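Local coordinates for protein glutathione s-transferase S2 (Nilaparvata lugens, PDB 5H5L) that probably conjugates glutathione to electrophilic substrates as a sigma-class glutathione transferase and acts as a glutathione-requiring prostaglandin D synthase, at residues Pro2-Thr7 against Leu54-Lys59. Sequence-based numbering, arbitrary orientation.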
loop_
_atom_site.group_PDB
_atom_site.type_symbol
_atom_site.label_atom_id
_atom_site.label_comp_id
_atom_site.label_asym_id
_atom_site.label_seq_id
_atom_site.Cartn_x
_atom_site.Cartn_y
_atom_site.Cartn_z
ATOM N N PRO B 2 6.530 7.552 -24.219
ATOM C CA PRO B 2 5.154 7.133 -23.925
ATOM C C PRO B 2 4.187 8.305 -23.795
ATOM O O PRO B 2 4.642 9.438 -23.645
ATOM C CB PRO B 2 5.294 6.387 -22.596
ATOM C CG PRO B 2 6.685 5.890 -22.597
ATOM C CD PRO B 2 7.501 6.913 -23.316
ATOM N N THR B 3 2.886 8.024 -23.872
ATOM C CA THR B 3 1.850 8.997 -23.586
ATOM C C THR B 3 1.308 8.791 -22.185
ATOM O O THR B 3 1.101 7.655 -21.747
ATOM C CB THR B 3 0.678 8.915 -24.572
ATOM O OG1 THR B 3 0.029 7.637 -24.447
ATOM C CG2 THR B 3 1.150 9.131 -25.993
ATOM N N TYR B 4 1.052 9.903 -21.511
ATOM C CA TYR B 4 0.586 9.923 -20.140
ATOM C C TYR B 4 -0.598 10.845 -20.040
ATOM O O TYR B 4 -0.516 12.015 -20.432
ATOM C CB TYR B 4 1.665 10.424 -19.201
ATOM C CG TYR B 4 2.858 9.523 -19.088
ATOM C CD1 TYR B 4 2.793 8.324 -18.377
ATOM C CD2 TYR B 4 4.062 9.892 -19.623
ATOM C CE1 TYR B 4 3.905 7.513 -18.262
ATOM C CE2 TYR B 4 5.179 9.083 -19.511
ATOM C CZ TYR B 4 5.090 7.892 -18.817
ATOM O OH TYR B 4 6.199 7.082 -18.700
ATOM N N LYS B 5 -1.666 10.339 -19.457
ATOM C CA LYS B 5 -2.853 11.132 -19.168
ATOM C C LYS B 5 -3.281 10.802 -17.754
ATOM O O LYS B 5 -3.629 9.656 -17.485
ATOM C CB LYS B 5 -3.955 10.815 -20.177
ATOM C CG LYS B 5 -5.321 11.371 -19.850
ATOM C CD LYS B 5 -6.323 11.013 -20.956
ATOM C CE LYS B 5 -7.733 11.419 -20.580
ATOM N NZ LYS B 5 -8.692 11.225 -21.729
ATOM N N LEU B 6 -3.229 11.784 -16.854
ATOM C CA LEU B 6 -3.651 11.631 -15.467
ATOM C C LEU B 6 -5.047 12.186 -15.262
ATOM O O LEU B 6 -5.316 13.331 -15.628
ATOM C CB LEU B 6 -2.663 12.342 -14.529
ATOM C CG LEU B 6 -3.031 12.439 -13.050
ATOM C CD1 LEU B 6 -2.972 11.037 -12.401
ATOM C CD2 LEU B 6 -2.075 13.422 -12.291
ATOM N N THR B 7 -5.932 11.384 -14.662
ATOM C CA THR B 7 -7.241 11.832 -14.235
ATOM C C THR B 7 -7.283 11.830 -12.727
ATOM O O THR B 7 -7.090 10.785 -12.102
ATOM C CB THR B 7 -8.354 10.933 -14.787
ATOM O OG1 THR B 7 -8.288 10.919 -16.210
ATOM C CG2 THR B 7 -9.720 11.404 -14.333
ATOM N N LEU B 54 -3.791 6.827 -14.109
ATOM C CA LEU B 54 -2.814 7.265 -15.087
ATOM C C LEU B 54 -2.942 6.358 -16.302
ATOM O O LEU B 54 -2.777 5.134 -16.190
ATOM C CB LEU B 54 -1.395 7.211 -14.553
ATOM C CG LEU B 54 -0.317 7.700 -15.537
ATOM C CD1 LEU B 54 -0.401 9.205 -15.697
ATOM C CD2 LEU B 54 1.036 7.299 -15.053
ATOM N N GLU B 55 -3.231 6.956 -17.453
ATOM C CA GLU B 55 -3.227 6.229 -18.713
ATOM C C GLU B 55 -1.838 6.303 -19.325
ATOM O O GLU B 55 -1.348 7.388 -19.653
ATOM C CB GLU B 55 -4.308 6.791 -19.634
ATOM C CG GLU B 55 -4.624 5.939 -20.868
ATOM C CD GLU B 55 -5.588 6.664 -21.826
ATOM O OE1 GLU B 55 -6.801 6.641 -21.578
ATOM O OE2 GLU B 55 -5.104 7.334 -22.755
ATOM N N VAL B 56 -1.204 5.144 -19.477
ATOM C CA VAL B 56 0.120 5.004 -20.058
ATOM C C VAL B 56 -0.015 4.327 -21.420
ATOM O O VAL B 56 -0.479 3.182 -21.503
ATOM C CB VAL B 56 1.037 4.188 -19.148
ATOM C CG1 VAL B 56 2.390 4.074 -19.745
ATOM C CG2 VAL B 56 1.089 4.830 -17.735
ATOM N N ASP B 57 0.401 5.021 -22.493
ATOM C CA ASP B 57 0.265 4.470 -23.855
ATOM C C ASP B 57 -1.106 3.853 -24.062
ATOM O O ASP B 57 -1.225 2.767 -24.632
ATOM C CB ASP B 57 1.327 3.416 -24.126
ATOM C CG ASP B 57 2.681 3.996 -24.272
ATOM O OD1 ASP B 57 2.772 5.194 -24.657
ATOM O OD2 ASP B 57 3.653 3.254 -24.016
ATOM N N GLY B 58 -2.126 4.479 -23.520
ATOM C CA GLY B 58 -3.477 4.046 -23.722
ATOM C C GLY B 58 -4.035 3.029 -22.749
ATOM O O GLY B 58 -5.205 2.653 -22.898
ATOM N N LYS B 59 -3.262 2.575 -21.770
ATOM C CA LYS B 59 -3.728 1.627 -20.756
ATOM C C LYS B 59 -3.902 2.340 -19.430
ATOM O O LYS B 59 -2.981 2.996 -18.949
ATOM C CB LYS B 59 -2.741 0.478 -20.608
ATOM C CG LYS B 59 -2.275 -0.083 -21.979
ATOM C CD LYS B 59 -1.411 -1.323 -21.855
ATOM C CE LYS B 59 -0.229 -1.309 -22.850
ATOM N NZ LYS B 59 0.949 -0.459 -22.418
HETATM O O HOH W 1 -1.858 7.430 -22.548
#
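Lys-5 and Glu-55 exchange two backbone hydrogen bonds, which establishes them as a hydrogen-bonded pair of antiparallel strands: Lys-5 N gives to Glu-55 O (3.0 Å), and Glu-55 N gives to Lys-5 O (2.7 Å) with a nearly straight N-H...O angle of 173°. Tyr-4 with Val-56 and Leu-6 with Leu-54 are the flanking non-hydrogen-bonded pairs.

At the strand end, Asp-57 grips Thr-3 twice. Its N bonds Thr-3 O at 2.8 Å, while its side chain takes over the acceptor role: OD1 receives Thr-3 N at 2.9 Å, approached on the anti side and 33° out of the carboxylate plane. A chi1 of -71°, with CG beside its own backbone N, turns the carboxylate back to that amide and toward Pro-2, whose CB approaches the two oxygens obliquely, nearest to OD1.

Water 1 joins the two segments, bonding Thr-3 OG1 at 2.7 Å and accepting from Gly-58 N; its bond to Glu-55 O is weak. Lys-5 and Glu-55 share this face, but NZ and OE1 remain 5.0 Å apart, too far for contact.

On the opposite face the contact is apolar. The CD1-CE1 side of the Tyr-4 ring meets Val-56 CG2, the two side chains pointing the same way, and CD1 also meets Leu-54 CD2 at 3.9 Å. The other branch of Leu-54, CD1, reaches Leu-6 CB. Leu-22 of helix 15-25 packs against both Tyr-4 and Leu-54, and Ile-67 of helix 64-75 also touches Leu-54.

Val-56 to Lys-59 form a type I' turn that joins strands 53-56 and 59-62 into a beta-hairpin. Strand 4-9 lies between parallel 30-34 and antiparallel 53-56, the 2-1-3-4 order characteristic of the thioredoxin-like N-terminal domain of glutathione transferases.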